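Local coordinates for protein type II restriction enzyme NlaIV (Neisseria lactamica, PDB 6QM2) that cuts double-stranded DNA at the sequence 5'-GGNNCC-3', cleaving after the third base to leave blunt ends with terminal 5'-phosphates, at residues Gly27-Phe32 and Ile38-Lys43; Ala105-Tyr110 and Glu200-Asn205; Asp142-Lys147 and Val176-Asn181; Pro234-His237 and Lys242-Lys245. All coordinates share one frame; numbering follows the deposited sequence. Where two conformers were deposited one is given.

Interaction 1 of 4, residues Gly27-Phe32 and Ile38-Lys43; sequences GQIRFF and IIVKQK
Ile38 pairs with Phe31 through two backbone hydrogen bonds. Ile38 N gives to Phe31 O at 3.1 Å, and Phe31 N gives to Ile38 O at the same length. Ile39 faces Arg30 as a non-hydrogen-bonded pair. Its CD1 is turned toward the other strand and sits 3.3 Å from Arg30 NH2, at the edge of the guanidinium and in its plane. The same methyl lies 3.5 Å from Gln28 NE2. The extended Arg30 chain lays the guanidinium across the facing strand, one face over Ile38 C; Arg30 NE makes a salt bridge with Asp37. The strands form a beta hairpin, 27-33 with 36-40. Residues 27-32 also pair antiparallel with a strand of the second subunit, so the sheet continues across the dimer interface. Val40 N donates to Ile29 O. Val40 CB rests 3.7 Å from Ile29 CG2, and its CG2 turns the other way to meet Phe31 CB at 3.9 Å. A water bridges Val40 O and Ile29 N. Further on, Gln42 O lies 4.2 Å from Ile29 CD1.

Interaction 2 of 4, residues Ala105-Tyr110 and Glu200-Asn205; sequences ADFKMY and ETVYQN
Phe107 carries this contact alone on its side; Thr201, Val202 and Asn205 receive its ring. The main interaction is CH-pi. Thr201 CG2 stands over one face of the Phe107 ring, 3.7 Å from the centroid and displaced toward the rim, 27° off the normal. The methyl lies nearest the far end of the ring, at CZ. Thr201 chi1 is -52°: OG1 stays beside the backbone N and bonds to Ala197 O, while CG2 points out to the ring.

Apolar contact follows. Val202 CG2 touches Phe107 CZ at 3.7 Å, and Val202 CA lies at the ring edge, in its plane. The ring tip thus meets the helix backbone itself.

The polar neighbour is Asn205, just past the helix end. Its ND2 lies 3.7 Å from Phe107 CD2, with the amide plane turned 46° from the ring. Asn205 OD1 bonds to Ala207 N, which helps fix the amide. No hydrogen bond crosses between the segments.

Within 105-110, Asp106 is the N-cap of the helix that Phe107 opens. Its OD2 accepts from Met109 N at 3.3 Å.

Leu162, Val169 and Ile172 of strands 162-165 and 168-172 also touch Phe107, as does Ile198. The ring therefore packs between the start of helix 107-116, the end of helix 191-204 and this small antiparallel sheet.

Interaction 3 of 4, residues Asp142-Lys147 and Val176-Asn181; sequences DLWLKK and VWYSIN
An aromatic cluster joins an edge strand, 138-147, of the five-stranded mixed sheet to the loop that precedes helix 191-204. Trp144 takes both Trp177 and Tyr178 on one side of its ring. Trp177 turns its edge to the Trp144 face, the five-membered rings 4.5 Å apart and the planes at 82°. Trp177 NE1 sits over that face, 3.5 Å from Trp144 CD1. Trp177 CZ2 lies 3.7 Å from Trp144 CE3. The opposite face of Trp144 carries Asp142 CB. Tyr178 approaches the six-membered end, its ring 19° from parallel but slid aside, so overlap is slight. Tyr178 CB is 3.6 Å from Trp144 CZ2. Tyr178 CG lies between its backbone N and carbonyl carbon, chi1 52°, which brings CD2 over a face of Trp177. Lys146 CE adds a looser contact, 4.3 Å from Trp177 CD1. Arg96 makes a cation-pi contact with Tyr178 and a salt bridge with Asp142. Trp144 and Trp177 form a T-shaped stack at a sheet edge, in a member of the PDDEXK clan.

Interaction 4 of 4, residues Pro234-His237 and Lys242-Lys245; sequences PRWH and KYKK
Trp236 and Tyr243 cross at an oblique angle, packing the first turn of the short C-terminal helix 236-239 against the tail that follows it. The six-membered end of the indole does the touching. Trp236 CH2 and CZ3 both lie 3.9 Å from Tyr243 CD2, and Trp236 CH2 is 4.1 Å from Tyr243 CB. Contact on Tyr243 is at CD2 and CB, close to the backbone. Its far end is turned away, and OH bonds to Asp193 OD2 and to Glu189 N. Trp236 CG lies anti to the backbone N, chi1 177°, which swings the indole out from the helix start toward the tail. Helix 191-204 lies against it too, through Ser196 and Glu200. Lys244 comes to the indole from another side. Its CE sits at the ring edge, near the plane, 4.2 Å from Trp236 CZ2. Lys244 NZ also reaches the carbonyls of Met155 and Trp158. One water links the two side chains, accepting from Trp236 NE1 at 3.1 Å and from Lys244 NZ at 3.0 Å.

How the interactions relate
Interactions 2 and 4 are buried, interaction 1 is partly buried and interaction 3 lies at the surface. Only interaction 1 rests on backbone hydrogen bonds across its segments, and it alone meets the second subunit. The others rely on aromatic side chains: a phenylalanine under a methyl in interaction 2, an edge-to-face tryptophan pair with a tyrosine beside it in interaction 3, and a tryptophan-tyrosine contact with a bridging water in interaction 4. Helix 191-204 supplies one segment of interaction 2 and packs against Trp236 of interaction 4; the two touch directly, Glu200 CG to Trp236 CD1 at 3.7 Å. Along the chain, interaction 3 is nested inside the loop closed by interaction 2.

Interaction 1 of 4, residues Gly27-Phe32 and Ile38-Lys43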
loop_
_atom_site.group_PDB
_atom_site.type_symbol
_atom_site.label_atom_id
_atom_site.label_comp_id
_atom_site.label_asym_id
_atom_site.label_seq_id
_atom_site.Cartn_x
_atom_site.Cartn_y
_atom_site.Cartn_z
ATOM N N GLY A 27 1.868 17.482 10.837
ATOM C CA GLY A 27 1.957 16.062 11.189
ATOM C C GLY A 27 2.807 15.286 10.204
ATOM O O GLY A 27 3.178 15.814 9.159
ATOM N N GLN A 28 3.111 14.032 10.533
ATOM C CA GLN A 28 3.984 13.199 9.698
ATOM C C GLN A 28 4.014 11.733 10.141
ATOM O O GLN A 28 3.917 11.436 11.332
ATOM C CB GLN A 28 5.411 13.759 9.706
ATOM C CG GLN A 28 5.934 14.132 11.088
ATOM C CD GLN A 28 7.383 14.572 11.061
ATOM O OE1 GLN A 28 8.213 14.044 11.801
ATOM N NE2 GLN A 28 7.698 15.542 10.201
ATOM N N ILE A 29 4.166 10.828 9.173
ATOM C CA ILE A 29 4.340 9.399 9.460
ATOM C C ILE A 29 5.819 9.204 9.770
ATOM O O ILE A 29 6.673 9.835 9.142
ATOM C CB ILE A 29 3.938 8.485 8.276
ATOM C CG1 ILE A 29 2.525 8.808 7.768
ATOM C CG2 ILE A 29 4.004 7.013 8.690
ATOM C CD1 ILE A 29 2.206 8.209 6.415
ATOM N N ARG A 30 6.118 8.329 10.729
ATOM C CA ARG A 30 7.491 8.140 11.187
ATOM C C ARG A 30 7.727 6.708 11.675
ATOM O O ARG A 30 6.923 6.173 12.440
ATOM C CB ARG A 30 7.816 9.167 12.288
ATOM C CG ARG A 30 9.246 9.682 12.237
ATOM C CD ARG A 30 9.445 11.011 12.947
ATOM N NE ARG A 30 10.810 11.509 12.738
ATOM C CZ ARG A 30 11.274 12.095 11.625
ATOM N NH1 ARG A 30 12.546 12.491 11.575
ATOM N NH2 ARG A 30 10.496 12.295 10.560
ATOM N N PHE A 31 8.824 6.097 11.221
ATOM C CA PHE A 31 9.176 4.723 11.591
ATOM C C PHE A 31 10.372 4.723 12.533
ATOM O O PHE A 31 11.437 5.220 12.182
ATOM C CB PHE A 31 9.498 3.888 10.346
ATOM C CG PHE A 31 9.983 2.495 10.659
ATOM C CD1 PHE A 31 9.193 1.621 11.397
ATOM C CD2 PHE A 31 11.231 2.058 10.222
ATOM C CE1 PHE A 31 9.634 0.337 11.691
ATOM C CE2 PHE A 31 11.676 0.774 10.510
ATOM C CZ PHE A 31 10.878 -0.088 11.247
ATOM N N PHE A 32 10.179 4.151 13.720
ATOM C CA PHE A 32 11.219 4.022 14.734
ATOM C C PHE A 32 11.674 2.570 14.743
ATOM O O PHE A 32 10.855 1.665 14.621
ATOM C CB PHE A 32 10.669 4.392 16.120
ATOM C CG PHE A 32 10.148 5.808 16.221
ATOM C CD1 PHE A 32 8.875 6.138 15.751
ATOM C CD2 PHE A 32 10.921 6.814 16.802
ATOM C CE1 PHE A 32 8.394 7.440 15.843
ATOM C CE2 PHE A 32 10.445 8.119 16.895
ATOM C CZ PHE A 32 9.180 8.433 16.416
ATOM N N ILE A 38 12.991 7.630 11.058
ATOM C CA ILE A 38 12.983 8.265 9.738
ATOM C C ILE A 38 11.588 8.735 9.364
ATOM O O ILE A 38 10.594 8.157 9.802
ATOM C CB ILE A 38 13.488 7.304 8.634
ATOM C CG1 ILE A 38 12.510 6.131 8.421
ATOM C CG2 ILE A 38 14.877 6.786 8.984
ATOM C CD1 ILE A 38 12.864 5.207 7.279
ATOM N N ILE A 39 11.531 9.770 8.531
ATOM C CA ILE A 39 10.289 10.184 7.884
ATOM C C ILE A 39 9.834 9.059 6.946
ATOM O O ILE A 39 10.664 8.350 6.373
ATOM C CB ILE A 39 10.472 11.520 7.107
ATOM C CG1 ILE A 39 9.120 12.179 6.803
ATOM C CG2 ILE A 39 11.288 11.333 5.826
ATOM C CD1 ILE A 39 8.545 12.959 7.964
ATOM N N VAL A 40 8.521 8.887 6.819
ATOM C CA VAL A 40 7.939 7.955 5.857
ATOM C C VAL A 40 7.115 8.770 4.864
ATOM O O VAL A 40 6.226 9.524 5.263
ATOM C CB VAL A 40 7.077 6.893 6.564
ATOM C CG1 VAL A 40 6.370 5.993 5.552
ATOM C CG2 VAL A 40 7.935 6.083 7.532
ATOM N N LYS A 41 7.419 8.611 3.576
ATOM C CA LYS A 41 6.849 9.453 2.522
ATOM C C LYS A 41 5.916 8.706 1.557
ATOM O O LYS A 41 5.663 9.197 0.455
ATOM C CB LYS A 41 7.979 10.121 1.729
ATOM C CG LYS A 41 8.999 10.870 2.574
ATOM C CD LYS A 41 10.031 11.563 1.697
ATOM C CE LYS A 41 11.265 11.962 2.490
ATOM N NZ LYS A 41 12.326 12.528 1.617
ATOM N N GLN A 42 5.395 7.544 1.956
ATOM C CA GLN A 42 4.407 6.833 1.133
ATOM C C GLN A 42 3.074 7.578 1.204
ATOM O O GLN A 42 2.487 7.710 2.279
ATOM C CB GLN A 42 4.250 5.382 1.576
ATOM C CG GLN A 42 5.516 4.562 1.381
ATOM C CD GLN A 42 5.342 3.088 1.704
ATOM O OE1 GLN A 42 4.228 2.601 1.905
ATOM N NE2 GLN A 42 6.456 2.366 1.752
ATOM N N LYS A 43 2.612 8.061 0.053
ATOM C CA LYS A 43 1.521 9.047 -0.016
ATOM C C LYS A 43 0.127 8.418 0.116
ATOM O O LYS A 43 -0.778 9.022 0.702
ATOM C CB LYS A 43 1.627 9.847 -1.325
ATOM C CG LYS A 43 1.032 11.249 -1.267
ATOM C CD LYS A 43 1.612 12.139 -2.359
ATOM C CE LYS A 43 1.228 13.596 -2.160
ATOM N NZ LYS A 43 1.922 14.495 -3.123
HETATM O O HOH W 1 5.071 11.619 6.686
#

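Interaction 2 of 4, residues Ala105-Tyr110 and Glu200-Asn205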
loop_
_atom_site.group_PDB
_atom_site.type_symbol
_atom_site.label_atom_id
_atom_site.label_comp_id
_atom_site.label_asym_id
_atom_site.label_seq_id
_atom_site.Cartn_x
_atom_site.Cartn_y
_atom_site.Cartn_z
ATOM N N ALA A 105 -19.975 4.063 -1.733
ATOM C CA ALA A 105 -20.331 2.666 -1.462
ATOM C C ALA A 105 -20.679 1.942 -2.758
ATOM O O ALA A 105 -21.042 2.581 -3.744
ATOM C CB ALA A 105 -21.515 2.594 -0.506
ATOM N N ASP A 106 -20.581 0.613 -2.753
ATOM C CA ASP A 106 -21.094 -0.200 -3.857
ATOM C C ASP A 106 -22.561 0.151 -4.051
ATOM O O ASP A 106 -23.309 0.186 -3.078
ATOM C CB ASP A 106 -20.958 -1.696 -3.556
ATOM C CG ASP A 106 -21.578 -2.579 -4.642
ATOM O OD1 ASP A 106 -21.334 -2.319 -5.839
ATOM O OD2 ASP A 106 -22.308 -3.536 -4.306
ATOM N N PHE A 107 -22.967 0.429 -5.289
ATOM C CA PHE A 107 -24.347 0.834 -5.557
ATOM C C PHE A 107 -25.371 -0.257 -5.222
ATOM O O PHE A 107 -26.407 0.041 -4.622
ATOM C CB PHE A 107 -24.544 1.302 -7.004
ATOM C CG PHE A 107 -25.970 1.647 -7.320
ATOM C CD1 PHE A 107 -26.491 2.888 -6.964
ATOM C CD2 PHE A 107 -26.811 0.711 -7.916
ATOM C CE1 PHE A 107 -27.815 3.199 -7.222
ATOM C CE2 PHE A 107 -28.139 1.018 -8.175
ATOM C CZ PHE A 107 -28.641 2.263 -7.826
ATOM N N LYS A 108 -25.101 -1.503 -5.609
ATOM C CA LYS A 108 -26.060 -2.583 -5.350
ATOM C C LYS A 108 -26.314 -2.718 -3.854
ATOM O O LYS A 108 -27.463 -2.812 -3.433
ATOM C CB LYS A 108 -25.613 -3.925 -5.943
ATOM C CG LYS A 108 -26.509 -5.101 -5.540
ATOM C CD LYS A 108 -26.699 -6.137 -6.641
ATOM C CE LYS A 108 -25.383 -6.722 -7.139
ATOM N NZ LYS A 108 -25.598 -7.899 -8.028
ATOM N N MET A 109 -25.244 -2.716 -3.066
ATOM C CA MET A 109 -25.360 -2.813 -1.612
ATOM C C MET A 109 -26.103 -1.624 -1.008
ATOM O O MET A 109 -26.940 -1.803 -0.124
ATOM C CB MET A 109 -23.981 -2.939 -0.958
ATOM C CG MET A 109 -23.334 -4.303 -1.122
ATOM S SD MET A 109 -21.696 -4.334 -0.369
ATOM C CE MET A 109 -22.108 -4.481 1.372
ATOM N N TYR A 110 -25.797 -0.425 -1.500
ATOM C CA TYR A 110 -26.343 0.827 -0.957
ATOM C C TYR A 110 -27.808 1.041 -1.294
ATOM O O TYR A 110 -28.549 1.541 -0.459
ATOM C CB TYR A 110 -25.501 2.015 -1.429
ATOM C CG TYR A 110 -25.746 3.320 -0.704
ATOM C CD1 TYR A 110 -25.035 3.642 0.448
ATOM C CD2 TYR A 110 -26.662 4.252 -1.192
ATOM C CE1 TYR A 110 -25.242 4.845 1.110
ATOM C CE2 TYR A 110 -26.873 5.461 -0.542
ATOM C CZ TYR A 110 -26.161 5.752 0.609
ATOM O OH TYR A 110 -26.368 6.943 1.258
ATOM N N GLU A 200 -33.986 5.794 -9.696
ATOM C CA GLU A 200 -33.926 5.627 -11.146
ATOM C C GLU A 200 -32.721 4.787 -11.549
ATOM O O GLU A 200 -32.844 3.894 -12.393
ATOM C CB GLU A 200 -33.914 6.986 -11.862
ATOM C CG GLU A 200 -34.128 6.916 -13.371
ATOM C CD GLU A 200 -35.387 6.165 -13.770
ATOM O OE1 GLU A 200 -36.408 6.264 -13.052
ATOM O OE2 GLU A 200 -35.351 5.468 -14.802
ATOM N N THR A 201 -31.574 5.057 -10.925
ATOM C CA THR A 201 -30.364 4.256 -11.136
ATOM C C THR A 201 -30.605 2.761 -10.910
ATOM O O THR A 201 -30.028 1.934 -11.614
ATOM C CB THR A 201 -29.205 4.724 -10.232
ATOM O OG1 THR A 201 -29.023 6.135 -10.376
ATOM C CG2 THR A 201 -27.901 4.031 -10.601
ATOM N N VAL A 202 -31.456 2.422 -9.939
ATOM C CA VAL A 202 -31.828 1.027 -9.689
ATOM C C VAL A 202 -32.410 0.399 -10.960
ATOM O O VAL A 202 -32.039 -0.715 -11.323
ATOM C CB VAL A 202 -32.815 0.882 -8.491
ATOM C CG1 VAL A 202 -33.405 -0.520 -8.416
ATOM C CG2 VAL A 202 -32.120 1.191 -7.171
ATOM N N TYR A 203 -33.306 1.122 -11.629
ATOM C CA TYR A 203 -33.922 0.646 -12.876
ATOM C C TYR A 203 -32.956 0.664 -14.061
ATOM O O TYR A 203 -32.953 -0.271 -14.871
ATOM C CB TYR A 203 -35.164 1.474 -13.215
ATOM C CG TYR A 203 -35.823 1.064 -14.511
ATOM C CD1 TYR A 203 -36.352 -0.214 -14.669
ATOM C CD2 TYR A 203 -35.905 1.945 -15.584
ATOM C CE1 TYR A 203 -36.955 -0.597 -15.856
ATOM C CE2 TYR A 203 -36.507 1.570 -16.775
ATOM C CZ TYR A 203 -37.030 0.298 -16.906
ATOM O OH TYR A 203 -37.624 -0.076 -18.085
ATOM N N GLN A 204 -32.167 1.738 -14.164
ATOM C CA GLN A 204 -31.160 1.892 -15.229
ATOM C C GLN A 204 -30.146 0.753 -15.230
ATOM O O GLN A 204 -29.788 0.239 -16.281
ATOM C CB GLN A 204 -30.412 3.225 -15.086
ATOM C CG GLN A 204 -31.247 4.462 -15.409
ATOM C CD GLN A 204 -30.524 5.767 -15.108
ATOM O OE1 GLN A 204 -29.478 5.781 -14.452
ATOM N NE2 GLN A 204 -31.084 6.879 -15.582
ATOM N N ASN A 205 -29.698 0.375 -14.037
ATOM C CA ASN A 205 -28.705 -0.677 -13.838
ATOM C C ASN A 205 -29.349 -2.050 -14.049
ATOM O O ASN A 205 -30.224 -2.424 -13.278
ATOM C CB ASN A 205 -28.143 -0.554 -12.416
ATOM C CG ASN A 205 -27.064 -1.572 -12.098
ATOM O OD1 ASN A 205 -26.689 -2.402 -12.929
ATOM N ND2 ASN A 205 -26.549 -1.500 -10.876
#

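Interaction 3 of 4, residues Asp142-Lys147 and Val176-Asn181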
loop_
_atom_site.group_PDB
_atom_site.type_symbol
_atom_site.label_atom_id
_atom_site.label_comp_id
_atom_site.label_asym_id
_atom_site.label_seq_id
_atom_site.Cartn_x
_atom_site.Cartn_y
_atom_site.Cartn_z
ATOM N N ASP A 142 -8.007 21.366 4.005
ATOM C CA ASP A 142 -9.444 21.599 4.182
ATOM C C ASP A 142 -10.071 20.531 5.080
ATOM O O ASP A 142 -9.561 19.413 5.187
ATOM C CB ASP A 142 -10.153 21.586 2.825
ATOM C CG ASP A 142 -9.890 22.837 2.005
ATOM O OD1 ASP A 142 -10.165 23.946 2.505
ATOM O OD2 ASP A 142 -9.433 22.708 0.847
ATOM N N LEU A 143 -11.174 20.899 5.729
ATOM C CA LEU A 143 -12.004 19.957 6.483
ATOM C C LEU A 143 -13.472 20.272 6.217
ATOM O O LEU A 143 -13.865 21.441 6.197
ATOM C CB LEU A 143 -11.706 20.035 7.983
ATOM C CG LEU A 143 -12.287 18.906 8.847
ATOM C CD1 LEU A 143 -11.550 17.594 8.614
ATOM C CD2 LEU A 143 -12.247 19.258 10.327
ATOM N N TRP A 144 -14.272 19.227 6.003
ATOM C CA TRP A 144 -15.705 19.367 5.743
ATOM C C TRP A 144 -16.524 18.407 6.596
ATOM O O TRP A 144 -16.048 17.328 6.960
ATOM C CB TRP A 144 -16.024 19.064 4.280
ATOM C CG TRP A 144 -15.442 19.998 3.268
ATOM C CD1 TRP A 144 -15.965 21.189 2.853
ATOM C CD2 TRP A 144 -14.252 19.791 2.497
ATOM N NE1 TRP A 144 -15.166 21.745 1.882
ATOM C CE2 TRP A 144 -14.107 20.910 1.646
ATOM C CE3 TRP A 144 -13.289 18.773 2.450
ATOM C CZ2 TRP A 144 -13.036 21.039 0.755
ATOM C CZ3 TRP A 144 -12.223 18.902 1.562
ATOM C CH2 TRP A 144 -12.108 20.026 0.725
ATOM N N LEU A 145 -17.754 18.820 6.902
ATOM C CA LEU A 145 -18.788 17.936 7.441
ATOM C C LEU A 145 -19.987 18.039 6.510
ATOM O O LEU A 145 -20.629 19.091 6.436
ATOM C CB LEU A 145 -19.174 18.331 8.870
ATOM C CG LEU A 145 -20.070 17.330 9.616
ATOM C CD1 LEU A 145 -19.316 16.047 9.945
ATOM C CD2 LEU A 145 -20.628 17.955 10.881
ATOM N N LYS A 146 -20.265 16.960 5.782
ATOM C CA LYS A 146 -21.296 16.961 4.741
ATOM C C LYS A 146 -22.165 15.705 4.815
ATOM O O LYS A 146 -21.764 14.694 5.396
ATOM C CB LYS A 146 -20.638 17.044 3.357
ATOM C CG LYS A 146 -19.810 18.302 3.099
ATOM C CD LYS A 146 -20.649 19.425 2.505
ATOM C CE LYS A 146 -20.047 20.791 2.799
ATOM N NZ LYS A 146 -20.826 21.874 2.143
ATOM N N LYS A 147 -23.362 15.792 4.234
ATOM C CA LYS A 147 -24.230 14.625 4.013
ATOM C C LYS A 147 -23.870 13.972 2.680
ATOM O O LYS A 147 -23.237 14.602 1.833
ATOM C CB LYS A 147 -25.716 15.027 4.018
ATOM C CG LYS A 147 -26.413 14.896 5.367
ATOM C CD LYS A 147 -25.835 15.827 6.423
ATOM C CE LYS A 147 -26.645 15.778 7.714
ATOM N NZ LYS A 147 -26.660 14.432 8.353
ATOM N N VAL A 176 -17.279 16.963 -7.135
ATOM C CA VAL A 176 -16.406 18.020 -6.621
ATOM C C VAL A 176 -17.296 19.141 -6.080
ATOM O O VAL A 176 -17.600 20.121 -6.766
ATOM C CB VAL A 176 -15.428 18.531 -7.700
ATOM C CG1 VAL A 176 -14.481 19.564 -7.107
ATOM C CG2 VAL A 176 -14.639 17.367 -8.290
ATOM N N TRP A 177 -17.718 18.950 -4.836
ATOM C CA TRP A 177 -18.634 19.852 -4.130
ATOM C C TRP A 177 -17.997 21.205 -3.776
ATOM O O TRP A 177 -18.683 22.229 -3.755
ATOM C CB TRP A 177 -19.169 19.163 -2.854
ATOM C CG TRP A 177 -18.124 18.954 -1.785
ATOM C CD1 TRP A 177 -17.793 19.827 -0.790
ATOM C CD2 TRP A 177 -17.262 17.814 -1.619
ATOM N NE1 TRP A 177 -16.787 19.307 -0.018
ATOM C CE2 TRP A 177 -16.440 18.072 -0.501
ATOM C CE3 TRP A 177 -17.109 16.598 -2.303
ATOM C CZ2 TRP A 177 -15.474 17.160 -0.049
ATOM C CZ3 TRP A 177 -16.146 15.691 -1.855
ATOM C CH2 TRP A 177 -15.344 15.980 -0.736
ATOM N N TYR A 178 -16.692 21.189 -3.498
ATOM C CA TYR A 178 -15.958 22.372 -3.009
ATOM C C TYR A 178 -15.629 23.451 -4.050
ATOM O O TYR A 178 -15.410 24.603 -3.674
ATOM C CB TYR A 178 -14.663 21.965 -2.265
ATOM C CG TYR A 178 -13.728 21.029 -3.014
ATOM C CD1 TYR A 178 -12.923 21.490 -4.059
ATOM C CD2 TYR A 178 -13.634 19.678 -2.664
ATOM C CE1 TYR A 178 -12.067 20.634 -4.741
ATOM C CE2 TYR A 178 -12.782 18.814 -3.341
ATOM C CZ TYR A 178 -11.999 19.295 -4.375
ATOM O OH TYR A 178 -11.153 18.443 -5.046
ATOM N N SER A 179 -15.600 23.080 -5.332
ATOM C CA SER A 179 -15.187 23.987 -6.406
ATOM C C SER A 179 -16.149 25.161 -6.582
ATOM O O SER A 179 -17.359 24.961 -6.708
ATOM C CB SER A 179 -15.073 23.226 -7.731
ATOM O OG SER A 179 -16.314 22.655 -8.108
ATOM N N ILE A 180 -15.599 26.377 -6.578
ATOM C CA ILE A 180 -16.377 27.605 -6.843
ATOM C C ILE A 180 -16.784 27.723 -8.328
ATOM O O ILE A 180 -17.751 28.419 -8.654
ATOM C CB ILE A 180 -15.609 28.876 -6.373
ATOM C CG1 ILE A 180 -16.563 30.076 -6.235
ATOM C CG2 ILE A 180 -14.433 29.203 -7.297
ATOM C CD1 ILE A 180 -15.954 31.269 -5.528
ATOM N N ASN A 181 -16.029 27.055 -9.210
ATOM C CA ASN A 181 -16.396 26.871 -10.623
ATOM C C ASN A 181 -17.776 26.212 -10.770
ATOM O O ASN A 181 -17.945 25.039 -10.424
ATOM C CB ASN A 181 -15.332 26.011 -11.329
ATOM C CG ASN A 181 -15.714 25.636 -12.753
ATOM O OD1 ASN A 181 -16.129 26.483 -13.542
ATOM N ND2 ASN A 181 -15.570 24.356 -13.086
#

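Interaction 4 of 4, residues Pro234-His237 and Lys242-Lys245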
loop_
_atom_site.group_PDB
_atom_site.type_symbol
_atom_site.label_atom_id
_atom_site.label_comp_id
_atom_site.label_asym_id
_atom_site.label_seq_id
_atom_site.Cartn_x
_atom_site.Cartn_y
_atom_site.Cartn_z
ATOM N N PRO A 234 -39.397 12.820 -5.470
ATOM C CA PRO A 234 -39.869 13.186 -6.813
ATOM C C PRO A 234 -39.425 12.189 -7.885
ATOM O O PRO A 234 -38.456 11.455 -7.675
ATOM C CB PRO A 234 -39.229 14.556 -7.052
ATOM C CG PRO A 234 -38.029 14.581 -6.172
ATOM C CD PRO A 234 -38.374 13.759 -4.968
ATOM N N ARG A 235 -40.147 12.148 -9.004
ATOM C CA ARG A 235 -39.725 11.347 -10.158
ATOM C C ARG A 235 -38.457 11.972 -10.726
ATOM O O ARG A 235 -38.352 13.197 -10.794
ATOM C CB ARG A 235 -40.809 11.289 -11.236
ATOM C CG ARG A 235 -42.006 10.415 -10.886
ATOM C CD ARG A 235 -42.850 10.070 -12.116
ATOM N NE ARG A 235 -43.154 11.248 -12.948
ATOM C CZ ARG A 235 -42.723 11.485 -14.199
ATOM N NH1 ARG A 235 -43.091 12.613 -14.807
ATOM N NH2 ARG A 235 -41.943 10.626 -14.866
ATOM N N TRP A 236 -37.492 11.137 -11.109
ATOM C CA TRP A 236 -36.202 11.628 -11.615
ATOM C C TRP A 236 -36.366 12.429 -12.905
ATOM O O TRP A 236 -35.702 13.450 -13.088
ATOM C CB TRP A 236 -35.224 10.472 -11.840
ATOM C CG TRP A 236 -33.906 10.902 -12.427
ATOM C CD1 TRP A 236 -33.400 10.556 -13.648
ATOM C CD2 TRP A 236 -32.939 11.768 -11.824
ATOM N NE1 TRP A 236 -32.171 11.142 -13.838
ATOM C CE2 TRP A 236 -31.864 11.893 -12.734
ATOM C CE3 TRP A 236 -32.868 12.442 -10.600
ATOM C CZ2 TRP A 236 -30.733 12.669 -12.461
ATOM C CZ3 TRP A 236 -31.739 13.217 -10.325
ATOM C CH2 TRP A 236 -30.688 13.323 -11.255
ATOM N N HIS A 237 -37.259 11.969 -13.779
ATOM C CA HIS A 237 -37.549 12.658 -15.038
ATOM C C HIS A 237 -37.911 14.141 -14.847
ATOM O O HIS A 237 -37.476 14.984 -15.628
ATOM C CB HIS A 237 -38.668 11.933 -15.796
ATOM C CG HIS A 237 -38.818 12.374 -17.218
ATOM N ND1 HIS A 237 -38.034 11.874 -18.237
ATOM C CD2 HIS A 237 -39.661 13.266 -17.793
ATOM C CE1 HIS A 237 -38.387 12.440 -19.377
ATOM N NE2 HIS A 237 -39.373 13.288 -19.136
ATOM N N LYS A 242 -32.159 19.830 -13.497
ATOM C CA LYS A 242 -31.349 20.574 -12.522
ATOM C C LYS A 242 -29.908 20.059 -12.407
ATOM O O LYS A 242 -29.014 20.814 -12.015
ATOM C CB LYS A 242 -31.990 20.527 -11.127
ATOM C CG LYS A 242 -33.364 21.177 -11.016
ATOM C CD LYS A 242 -33.789 21.371 -9.564
ATOM C CE LYS A 242 -34.061 20.049 -8.859
ATOM N NZ LYS A 242 -34.519 20.243 -7.456
ATOM N N TYR A 243 -29.702 18.779 -12.734
ATOM C CA TYR A 243 -28.430 18.080 -12.512
ATOM C C TYR A 243 -27.666 17.653 -13.783
ATOM O O TYR A 243 -26.475 17.337 -13.705
ATOM C CB TYR A 243 -28.703 16.877 -11.596
ATOM C CG TYR A 243 -29.331 17.305 -10.282
ATOM C CD1 TYR A 243 -28.616 18.095 -9.380
ATOM C CD2 TYR A 243 -30.647 16.961 -9.958
ATOM C CE1 TYR A 243 -29.185 18.517 -8.188
ATOM C CE2 TYR A 243 -31.223 17.376 -8.759
ATOM C CZ TYR A 243 -30.485 18.154 -7.876
ATOM O OH TYR A 243 -31.028 18.578 -6.681
ATOM N N LYS A 244 -28.338 17.649 -14.935
ATOM C CA LYS A 244 -27.715 17.303 -16.217
ATOM C C LYS A 244 -27.283 18.591 -16.925
ATOM O O LYS A 244 -27.320 19.670 -16.328
ATOM C CB LYS A 244 -28.707 16.516 -17.086
ATOM C CG LYS A 244 -29.202 15.211 -16.477
ATOM C CD LYS A 244 -28.177 14.088 -16.552
ATOM C CE LYS A 244 -28.838 12.757 -16.222
ATOM N NZ LYS A 244 -27.903 11.608 -16.297
ATOM N N LYS A 245 -26.857 18.466 -18.184
ATOM C CA LYS A 245 -26.609 19.614 -19.061
ATOM C C LYS A 245 -27.887 19.921 -19.847
ATOM O O LYS A 245 -28.373 21.054 -19.827
ATOM C CB LYS A 245 -25.459 19.348 -20.046
ATOM C CG LYS A 245 -24.099 19.004 -19.433
ATOM C CD LYS A 245 -23.926 17.561 -18.958
ATOM C CE LYS A 245 -24.297 16.506 -19.997
ATOM N NZ LYS A 245 -24.035 15.120 -19.520
HETATM O O HOH W 2 -30.365 9.905 -16.074
#